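Local coordinates for protein (2Z,6E)-hedycaryol synthase (PDB 4MC3) that catalyses the magnesium-dependent 1,11-cyclisation of (2E,6E)-farnesyl diphosphate to the sesquiterpene alcohol (2Z,6E)-hedycaryol, releasing diphosphate, at residues A27-I32 with D45-T50; D169-R174 with V220-S225; R210-L215 with E262-T267. One frame throughout, in Å; residues are numbered along the deposited sequence.

Interaction 1: A27-I32 with D45-T50; sequences AMWEWI and DRMRRT
Trp29 and Met47 bridge an antiparallel pair of helices in the all-helical class I terpene synthase fold. The axes of the 27-32 and 45-50 segments stay 12.6 Å apart at an angle of 156°, so large side chains have to span the distance. The tight part lies on the inner side. Trp29 slides past Met47 in the opposite direction and brings CH2 of its six-membered ring to 3.5 Å from Met47 CG. Met47 CG stands anti to its backbone N (chi1 -174°), which directs the thioether across toward the first helix. There Ile32 meets it tip to tip, with Ile32 CD1 3.9 Å from Met47 CG; the same methyl lies over one face of the Trp29 indole, toward its rim. Phe79 of helix 65-84 also touches the buried Met47. Toward solvent the contact thins out. Arg48 lends Trp29 its aliphatic part: the two side chains cross at about a right angle, and Arg48 CG comes to 3.7 Å from Trp29 CZ2. Its guanidinium turns back to acids of its own helix, with a salt bridge from NH2 to Glu41 and a weaker one at the group's edge, where Arg48 NH1 lies 3.4 Å from Asp45 OD1.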
loop_
_atom_site.group_PDB
_atom_site.type_symbol
_atom_site.label_atom_id
_atom_site.label_comp_id
_atom_site.label_asym_id
_atom_site.label_seq_id
_atom_site.Cartn_x
_atom_site.Cartn_y
_atom_site.Cartn_z
ATOM N N ALA A 27 10.628 17.273 6.812
ATOM C CA ALA A 27 10.542 17.587 5.387
ATOM C C ALA A 27 9.091 17.363 4.898
ATOM O O ALA A 27 8.585 18.104 4.082
ATOM C CB ALA A 27 11.502 16.764 4.586
ATOM N N MET A 28 8.447 16.305 5.377
ATOM C CA MET A 28 7.046 16.049 5.020
ATOM C C MET A 28 6.143 17.213 5.389
ATOM O O MET A 28 5.371 17.722 4.570
ATOM C CB MET A 28 6.559 14.803 5.711
ATOM C CG MET A 28 5.132 14.411 5.385
ATOM S SD MET A 28 4.385 13.163 6.458
ATOM C CE MET A 28 4.255 14.095 8.022
ATOM N N TRP A 29 6.250 17.650 6.635
ATOM C CA TRP A 29 5.432 18.752 7.135
ATOM C C TRP A 29 5.685 20.056 6.414
ATOM O O TRP A 29 4.770 20.839 6.174
ATOM C CB TRP A 29 5.651 18.922 8.641
ATOM C CG TRP A 29 4.742 18.127 9.359
ATOM C CD1 TRP A 29 5.008 16.987 10.032
ATOM C CD2 TRP A 29 3.335 18.302 9.390
ATOM N NE1 TRP A 29 3.861 16.459 10.516
ATOM C CE2 TRP A 29 2.809 17.254 10.141
ATOM C CE3 TRP A 29 2.455 19.290 8.867
ATOM C CZ2 TRP A 29 1.448 17.152 10.431
ATOM C CZ3 TRP A 29 1.115 19.185 9.139
ATOM C CH2 TRP A 29 0.618 18.119 9.916
ATOM N N GLU A 30 6.928 20.324 6.104
ATOM C CA GLU A 30 7.274 21.449 5.262
ATOM C C GLU A 30 6.577 21.408 3.894
ATOM O O GLU A 30 6.058 22.418 3.389
ATOM C CB GLU A 30 8.760 21.409 5.148
ATOM C CG GLU A 30 9.369 22.281 4.127
ATOM C CD GLU A 30 10.468 23.100 4.726
ATOM O OE1 GLU A 30 11.269 22.666 5.623
ATOM O OE2 GLU A 30 10.465 24.218 4.271
ATOM N N TRP A 31 6.524 20.220 3.305
ATOM C CA TRP A 31 5.867 20.066 1.993
ATOM C C TRP A 31 4.346 20.251 2.152
ATOM O O TRP A 31 3.658 20.882 1.302
ATOM C CB TRP A 31 6.241 18.711 1.400
ATOM C CG TRP A 31 5.646 18.438 0.064
ATOM C CD1 TRP A 31 6.146 18.823 -1.139
ATOM C CD2 TRP A 31 4.485 17.675 -0.207
ATOM N NE1 TRP A 31 5.344 18.389 -2.154
ATOM C CE2 TRP A 31 4.318 17.663 -1.606
ATOM C CE3 TRP A 31 3.565 16.977 0.585
ATOM C CZ2 TRP A 31 3.264 17.000 -2.206
ATOM C CZ3 TRP A 31 2.548 16.319 -0.019
ATOM C CH2 TRP A 31 2.392 16.339 -1.379
ATOM N N ILE A 32 3.804 19.682 3.209
ATOM C CA ILE A 32 2.393 19.827 3.534
ATOM C C ILE A 32 2.036 21.306 3.667
ATOM O O ILE A 32 1.037 21.779 3.101
ATOM C CB ILE A 32 2.024 19.099 4.823
ATOM C CG1 ILE A 32 2.025 17.568 4.602
ATOM C CG2 ILE A 32 0.679 19.566 5.371
ATOM C CD1 ILE A 32 2.094 16.781 5.905
ATOM N N ASP A 45 -4.496 18.933 12.592
ATOM C CA ASP A 45 -4.620 17.966 13.698
ATOM C C ASP A 45 -4.934 16.531 13.218
ATOM O O ASP A 45 -4.395 15.546 13.761
ATOM C CB ASP A 45 -5.678 18.413 14.721
ATOM C CG ASP A 45 -5.581 17.624 16.012
ATOM O OD1 ASP A 45 -4.511 17.677 16.666
ATOM O OD2 ASP A 45 -6.563 16.936 16.369
ATOM N N ARG A 46 -5.825 16.410 12.231
ATOM C CA ARG A 46 -6.124 15.088 11.635
ATOM C C ARG A 46 -4.824 14.513 11.044
ATOM O O ARG A 46 -4.490 13.364 11.306
ATOM C CB ARG A 46 -7.232 15.152 10.555
ATOM C CG ARG A 46 -8.616 15.553 11.095
ATOM C CD ARG A 46 -9.758 15.332 10.101
ATOM N NE ARG A 46 -9.726 16.279 8.979
ATOM C CZ ARG A 46 -10.367 17.450 8.912
ATOM N NH1 ARG A 46 -11.138 17.888 9.911
ATOM N NH2 ARG A 46 -10.232 18.201 7.818
ATOM N N MET A 47 -4.095 15.333 10.290
ATOM C CA MET A 47 -2.806 14.915 9.708
ATOM C C MET A 47 -1.829 14.492 10.794
ATOM O O MET A 47 -1.245 13.427 10.709
ATOM C CB MET A 47 -2.200 15.993 8.802
ATOM C CG MET A 47 -0.931 15.528 8.063
ATOM S SD MET A 47 -1.169 14.246 6.806
ATOM C CE MET A 47 -1.722 15.250 5.380
ATOM N N ARG A 48 -1.676 15.306 11.837
ATOM C CA ARG A 48 -0.799 14.936 12.950
ATOM C C ARG A 48 -1.176 13.592 13.527
ATOM O O ARG A 48 -0.305 12.782 13.825
ATOM C CB ARG A 48 -0.841 15.967 14.094
ATOM C CG ARG A 48 -0.012 17.202 13.877
ATOM C CD ARG A 48 -0.034 18.078 15.134
ATOM N NE ARG A 48 -0.062 19.491 14.778
ATOM C CZ ARG A 48 -1.101 20.309 14.929
ATOM N NH1 ARG A 48 -2.251 19.895 15.467
ATOM N NH2 ARG A 48 -0.983 21.566 14.539
ATOM N N ARG A 49 -2.476 13.376 13.706
ATOM C CA ARG A 49 -2.992 12.182 14.343
ATOM C C ARG A 49 -2.972 10.931 13.459
ATOM O O ARG A 49 -3.056 9.821 13.973
ATOM C CB ARG A 49 -4.414 12.446 14.873
ATOM C CG ARG A 49 -4.415 13.311 16.129
ATOM C CD ARG A 49 -5.745 14.010 16.374
ATOM N NE ARG A 49 -6.872 13.080 16.464
ATOM C CZ ARG A 49 -8.045 13.218 15.840
ATOM N NH1 ARG A 49 -8.304 14.271 15.062
ATOM N NH2 ARG A 49 -8.984 12.293 16.012
ATOM N N THR A 50 -2.831 11.091 12.142
ATOM C CA THR A 50 -2.807 9.907 11.264
ATOM C C THR A 50 -1.507 9.120 11.410
ATOM O O THR A 50 -1.470 7.954 11.058
ATOM C CB THR A 50 -2.931 10.239 9.762
ATOM O OG1 THR A 50 -1.739 10.887 9.277
ATOM C CG2 THR A 50 -4.102 11.110 9.504
#

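Interaction 2: D169-R174 with V220-S225; sequences DDYLDR and VNDVFS
Tyr171 and Asp222 sit on two helices well separated here, the CA of Tyr171 lying 11.8 Å from the CA of Asp222, and only their side chains meet. They come from opposite directions. The phenol, its CG anti to the backbone N (chi1 170°), extends so that Tyr171 OH donates a short hydrogen bond of 2.5 Å to Asp222 OD2. The hydroxyl meets that oxygen on its syn side, 18° out of the carboxylate plane, while OD2 itself lies at the edge of the ring, near its plane; ring and carboxylate are turned 39° against each other. Asp222 OD2 also accepts from the backbone N of Ala238, and OD1 forms a salt bridge with Arg175, a substrate-binding residue by similarity. This buried carboxylate therefore has three partners, two on OD2 and one on OD1. A phenylalanine here would keep the ring but drop the hydroxyl, which would probably leave OD2 one donor short and the carboxylate less firmly fixed in rotation. One turn on, Ser225 OG bonds to Asn221 O at 2.9 Å, from above the carbonyl plane. Asn221, Asp222 and Ser225 belong to the NXXXSXXXE motif of class I terpene synthases, whose Asn221 and Ser225 probably bind magnesium.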
loop_
_atom_site.group_PDB
_atom_site.type_symbol
_atom_site.label_atom_id
_atom_site.label_comp_id
_atom_site.label_asym_id
_atom_site.label_seq_id
_atom_site.Cartn_x
_atom_site.Cartn_y
_atom_site.Cartn_z
ATOM N N ASP A 169 -14.070 -13.096 -2.780
ATOM C CA ASP A 169 -12.993 -13.197 -3.753
ATOM C C ASP A 169 -12.816 -11.866 -4.513
ATOM O O ASP A 169 -11.682 -11.378 -4.642
ATOM C CB ASP A 169 -13.112 -14.394 -4.716
ATOM C CG ASP A 169 -14.435 -14.485 -5.455
ATOM O OD1 ASP A 169 -15.342 -13.647 -5.328
ATOM O OD2 ASP A 169 -14.576 -15.470 -6.202
ATOM N N ASP A 170 -13.907 -11.267 -4.923
ATOM C CA ASP A 170 -13.815 -9.989 -5.623
ATOM C C ASP A 170 -13.318 -8.910 -4.665
ATOM O O ASP A 170 -12.552 -7.987 -5.066
ATOM C CB ASP A 170 -15.175 -9.570 -6.168
ATOM C CG ASP A 170 -15.640 -10.446 -7.331
ATOM O OD1 ASP A 170 -14.849 -11.205 -7.916
ATOM O OD2 ASP A 170 -16.840 -10.418 -7.624
ATOM N N TYR A 171 -13.773 -8.949 -3.411
ATOM C CA TYR A 171 -13.263 -8.024 -2.380
ATOM C C TYR A 171 -11.755 -8.124 -2.283
ATOM O O TYR A 171 -11.042 -7.092 -2.293
ATOM C CB TYR A 171 -13.934 -8.237 -1.022
ATOM C CG TYR A 171 -13.256 -7.474 0.127
ATOM C CD1 TYR A 171 -13.389 -6.116 0.258
ATOM C CD2 TYR A 171 -12.444 -8.126 1.030
ATOM C CE1 TYR A 171 -12.777 -5.440 1.281
ATOM C CE2 TYR A 171 -11.826 -7.465 2.062
ATOM C CZ TYR A 171 -12.009 -6.106 2.197
ATOM O OH TYR A 171 -11.382 -5.403 3.198
ATOM N N LEU A 172 -11.202 -9.339 -2.181
ATOM C CA LEU A 172 -9.746 -9.433 -2.015
ATOM C C LEU A 172 -8.991 -8.906 -3.250
ATOM O O LEU A 172 -7.912 -8.330 -3.151
ATOM C CB LEU A 172 -9.279 -10.866 -1.687
ATOM C CG LEU A 172 -9.835 -11.504 -0.423
ATOM C CD1 LEU A 172 -9.308 -12.942 -0.248
ATOM C CD2 LEU A 172 -9.461 -10.668 0.770
ATOM N N ASP A 173 -9.570 -9.098 -4.416
ATOM C CA ASP A 173 -8.950 -8.655 -5.658
ATOM C C ASP A 173 -8.798 -7.139 -5.630
ATOM O O ASP A 173 -7.774 -6.631 -6.133
ATOM C CB ASP A 173 -9.802 -9.031 -6.852
ATOM C CG ASP A 173 -9.681 -10.495 -7.253
ATOM O OD1 ASP A 173 -8.749 -11.196 -6.803
ATOM O OD2 ASP A 173 -10.460 -10.915 -8.151
ATOM N N ARG A 174 -9.764 -6.421 -5.100
ATOM C CA ARG A 174 -9.691 -4.948 -4.966
ATOM C C ARG A 174 -8.943 -4.481 -3.712
ATOM O O ARG A 174 -8.190 -3.453 -3.748
ATOM C CB ARG A 174 -11.025 -4.274 -5.118
ATOM C CG ARG A 174 -11.937 -4.389 -3.978
ATOM C CD ARG A 174 -13.178 -3.514 -4.267
ATOM N NE ARG A 174 -14.141 -3.802 -3.244
ATOM C CZ ARG A 174 -15.010 -4.827 -3.302
ATOM N NH1 ARG A 174 -15.830 -5.035 -2.297
ATOM N NH2 ARG A 174 -15.056 -5.634 -4.361
ATOM N N VAL A 220 -5.266 -8.134 8.236
ATOM C CA VAL A 220 -4.984 -7.771 9.635
ATOM C C VAL A 220 -5.648 -6.419 9.918
ATOM O O VAL A 220 -6.318 -6.260 10.957
ATOM C CB VAL A 220 -3.464 -7.769 9.913
ATOM C CG1 VAL A 220 -3.133 -7.045 11.224
ATOM C CG2 VAL A 220 -2.971 -9.191 9.870
ATOM N N ASN A 221 -5.479 -5.440 9.023
ATOM C CA ASN A 221 -6.164 -4.127 9.108
ATOM C C ASN A 221 -7.678 -4.315 9.274
ATOM O O ASN A 221 -8.270 -3.678 10.125
ATOM C CB ASN A 221 -5.814 -3.198 7.930
ATOM C CG ASN A 221 -6.585 -1.880 7.930
ATOM O OD1 ASN A 221 -7.725 -1.813 7.463
ATOM N ND2 ASN A 221 -5.945 -0.808 8.403
ATOM N N ASP A 222 -8.284 -5.218 8.512
ATOM C CA ASP A 222 -9.724 -5.431 8.557
ATOM C C ASP A 222 -10.136 -5.885 9.967
ATOM O O ASP A 222 -11.152 -5.437 10.499
ATOM C CB ASP A 222 -10.186 -6.471 7.524
ATOM C CG ASP A 222 -10.243 -5.964 6.113
ATOM O OD1 ASP A 222 -9.857 -4.820 5.812
ATOM O OD2 ASP A 222 -10.700 -6.763 5.243
ATOM N N VAL A 223 -9.370 -6.792 10.547
ATOM C CA VAL A 223 -9.689 -7.306 11.880
ATOM C C VAL A 223 -9.623 -6.199 12.936
ATOM O O VAL A 223 -10.519 -6.095 13.798
ATOM C CB VAL A 223 -8.797 -8.500 12.260
ATOM C CG1 VAL A 223 -8.978 -8.904 13.720
ATOM C CG2 VAL A 223 -9.064 -9.696 11.340
ATOM N N PHE A 224 -8.566 -5.399 12.879
ATOM C CA PHE A 224 -8.432 -4.219 13.770
ATOM C C PHE A 224 -9.427 -3.079 13.512
ATOM O O PHE A 224 -9.619 -2.241 14.379
ATOM C CB PHE A 224 -6.993 -3.683 13.797
ATOM C CG PHE A 224 -6.039 -4.550 14.591
ATOM C CD1 PHE A 224 -5.162 -5.429 13.977
ATOM C CD2 PHE A 224 -6.019 -4.471 15.985
ATOM C CE1 PHE A 224 -4.284 -6.224 14.721
ATOM C CE2 PHE A 224 -5.153 -5.265 16.735
ATOM C CZ PHE A 224 -4.289 -6.146 16.099
ATOM N N SER A 225 -10.047 -3.061 12.333
ATOM C CA SER A 225 -10.953 -2.026 11.884
ATOM C C SER A 225 -12.417 -2.349 12.142
ATOM O O SER A 225 -13.256 -1.448 12.091
ATOM C CB SER A 225 -10.793 -1.832 10.362
ATOM O OG SER A 225 -9.639 -1.104 10.073
#

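Interaction 3: R210-L215 with E262-T267; sequences RRAGAL and EAQLHT
Gln264 lies directly against Ala212, where helices 204-225 and 250-282 pack closely. The axes of the two short segments approach to 8.3 Å and run 145° apart, close to antiparallel, and the CA of Ala212 is just 5.0 Å from the CA of Gln264. The small methyl of Ala212 permits this approach.

Gln264 is the side chain to follow. Its CB meets the backbone first, 3.5 Å from Ala212 O. With CG beside the backbone N (chi1 -54°) and a bend at chi2 (-48°), the chain curls across the neighbouring helix. CG then passes Leu215 CB at 4.0 Å, and CD lies at a similar separation from the same carbon. At the end, the amide oxygen settles against Ala212, Gln264 OE1 lying 3.5 Å from Ala212 CA with the methyl CB close by, and it also comes to 3.8 Å from Leu215 CB. These are van der Waals contacts, for no hydrogen bond links the two segments. The amide nitrogen, NE2, turns back to its own helix and makes a weak hydrogen bond with Leu260 O.

A turn further along, Thr267 CG2 packs on Ala212 CB at 3.6 Å. Its hydroxyl is occupied at home, Thr267 OG1 bonding to Ala263 O at 2.8 Å. That carbonyl also takes the helical bond from Thr267 N, the two donors coming from opposite faces of its plane.

Among the surrounding helices, helix 204-225 meets two neighbours here, and Leu215 touches both: Gln264 of helix 250-282, and Leu172 and Met176 of helix 168-178. Leu265 touches His216 of helix 204-225 as well as Pro12 and Phe13 of an N-terminal loop.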
loop_
_atom_site.group_PDB
_atom_site.type_symbol
_atom_site.label_atom_id
_atom_site.label_comp_id
_atom_site.label_asym_id
_atom_site.label_seq_id
_atom_site.Cartn_x
_atom_site.Cartn_y
_atom_site.Cartn_z
ATOM N N ARG A 210 3.702 -10.034 -3.837
ATOM C CA ARG A 210 3.071 -8.710 -3.728
ATOM C C ARG A 210 1.596 -8.894 -3.287
ATOM O O ARG A 210 1.132 -8.223 -2.375
ATOM C CB ARG A 210 3.142 -7.981 -5.078
ATOM C CG ARG A 210 2.472 -6.618 -5.180
ATOM C CD ARG A 210 2.550 -5.965 -6.557
ATOM N NE ARG A 210 3.946 -5.758 -6.897
ATOM C CZ ARG A 210 4.654 -6.411 -7.849
ATOM N NH1 ARG A 210 4.111 -7.260 -8.676
ATOM N NH2 ARG A 210 5.954 -6.144 -7.964
ATOM N N ARG A 211 0.864 -9.784 -3.929
ATOM C CA ARG A 211 -0.532 -10.009 -3.579
ATOM C C ARG A 211 -0.689 -10.543 -2.182
ATOM O O ARG A 211 -1.501 -10.018 -1.379
ATOM C CB ARG A 211 -1.219 -10.941 -4.597
ATOM C CG ARG A 211 -2.631 -11.333 -4.129
ATOM C CD ARG A 211 -3.327 -12.209 -5.161
ATOM N NE ARG A 211 -4.538 -12.759 -4.570
ATOM C CZ ARG A 211 -5.792 -12.395 -4.823
ATOM N NH1 ARG A 211 -6.090 -11.461 -5.697
ATOM N NH2 ARG A 211 -6.760 -13.040 -4.184
ATOM N N ALA A 212 0.076 -11.570 -1.817
ATOM C CA ALA A 212 -0.060 -12.153 -0.504
ATOM C C ALA A 212 0.355 -11.226 0.593
ATOM O O ALA A 212 -0.286 -11.171 1.670
ATOM C CB ALA A 212 0.709 -13.461 -0.421
ATOM N N GLY A 213 1.444 -10.476 0.386
ATOM C CA GLY A 213 1.869 -9.536 1.382
ATOM C C GLY A 213 0.831 -8.445 1.576
ATOM O O GLY A 213 0.506 -8.043 2.718
ATOM N N ALA A 214 0.302 -7.936 0.452
ATOM C CA ALA A 214 -0.711 -6.858 0.500
ATOM C C ALA A 214 -1.954 -7.376 1.242
ATOM O O ALA A 214 -2.543 -6.641 2.048
ATOM C CB ALA A 214 -1.075 -6.328 -0.874
ATOM N N LEU A 215 -2.348 -8.611 0.981
ATOM C CA LEU A 215 -3.535 -9.180 1.592
ATOM C C LEU A 215 -3.315 -9.522 3.058
ATOM O O LEU A 215 -4.233 -9.338 3.864
ATOM C CB LEU A 215 -4.064 -10.377 0.821
ATOM C CG LEU A 215 -4.726 -10.008 -0.526
ATOM C CD1 LEU A 215 -5.192 -11.292 -1.212
ATOM C CD2 LEU A 215 -5.862 -8.948 -0.441
ATOM N N GLU A 262 -3.139 -16.454 7.959
ATOM C CA GLU A 262 -2.075 -17.414 8.025
ATOM C C GLU A 262 -1.758 -17.947 6.642
ATOM O O GLU A 262 -0.589 -18.124 6.281
ATOM C CB GLU A 262 -2.409 -18.539 9.035
ATOM C CG GLU A 262 -2.369 -18.067 10.489
ATOM C CD GLU A 262 -1.091 -17.268 10.840
ATOM O OE1 GLU A 262 0.010 -17.897 10.814
ATOM O OE2 GLU A 262 -1.203 -16.029 11.148
ATOM N N ALA A 263 -2.777 -18.207 5.829
ATOM C CA ALA A 263 -2.569 -18.597 4.458
ATOM C C ALA A 263 -1.722 -17.588 3.663
ATOM O O ALA A 263 -0.837 -17.975 2.858
ATOM C CB ALA A 263 -3.907 -18.847 3.768
ATOM N N GLN A 264 -2.006 -16.300 3.859
ATOM C CA GLN A 264 -1.202 -15.297 3.174
ATOM C C GLN A 264 0.263 -15.333 3.603
ATOM O O GLN A 264 1.150 -15.183 2.742
ATOM C CB GLN A 264 -1.758 -13.858 3.299
ATOM C CG GLN A 264 -3.204 -13.652 2.884
ATOM C CD GLN A 264 -3.471 -14.278 1.549
ATOM O OE1 GLN A 264 -2.802 -14.003 0.549
ATOM N NE2 GLN A 264 -4.442 -15.175 1.524
ATOM N N LEU A 265 0.485 -15.475 4.907
ATOM C CA LEU A 265 1.834 -15.614 5.437
ATOM C C LEU A 265 2.592 -16.755 4.787
ATOM O O LEU A 265 3.747 -16.575 4.360
ATOM C CB LEU A 265 1.864 -15.761 6.952
ATOM C CG LEU A 265 3.255 -16.047 7.509
ATOM C CD1 LEU A 265 4.258 -14.935 7.217
ATOM C CD2 LEU A 265 3.081 -16.309 9.008
ATOM N N HIS A 266 1.971 -17.926 4.739
ATOM C CA HIS A 266 2.638 -19.072 4.151
ATOM C C HIS A 266 2.859 -18.916 2.652
ATOM O O HIS A 266 3.883 -19.344 2.134
ATOM C CB HIS A 266 1.924 -20.351 4.544
ATOM C CG HIS A 266 2.147 -20.699 5.991
ATOM N ND1 HIS A 266 3.314 -21.279 6.437
ATOM C CD2 HIS A 266 1.402 -20.458 7.096
ATOM C CE1 HIS A 266 3.256 -21.429 7.749
ATOM N NE2 HIS A 266 2.107 -20.936 8.174
ATOM N N THR A 267 1.960 -18.181 1.978
ATOM C CA THR A 267 2.142 -17.823 0.587
ATOM C C THR A 267 3.337 -16.849 0.394
ATOM O O THR A 267 4.089 -16.970 -0.592
ATOM C CB THR A 267 0.837 -17.241 0.005
ATOM O OG1 THR A 267 -0.225 -18.209 0.148
ATOM C CG2 THR A 267 0.969 -16.925 -1.433
#

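Overall arrangement
Interactions 2 and 3 are neighbours, their centres 12 Å apart, and both use helix 204-225. Their segments alternate along the chain (169-174, 210-215, 220-225, 262-267), tying helices 168-178 and 250-282 to that shared helix within the metal-binding family region. A salt bridge joins them directly, Asp173 OD1 to Arg211 NH1 at 2.9 Å. Interaction 1 comes earlier in sequence and stands alone: its centre is 27 Å from that of interaction 2 and 31 Å from that of interaction 3, across the centre of the chain from the latter. Asn221 in interaction 2 touches the bound nerolidol, while the side chains of Met47 and Leu215 lie about 10 and 11 Å from it, so all three contacts belong to the helical framework round the active-site pocket.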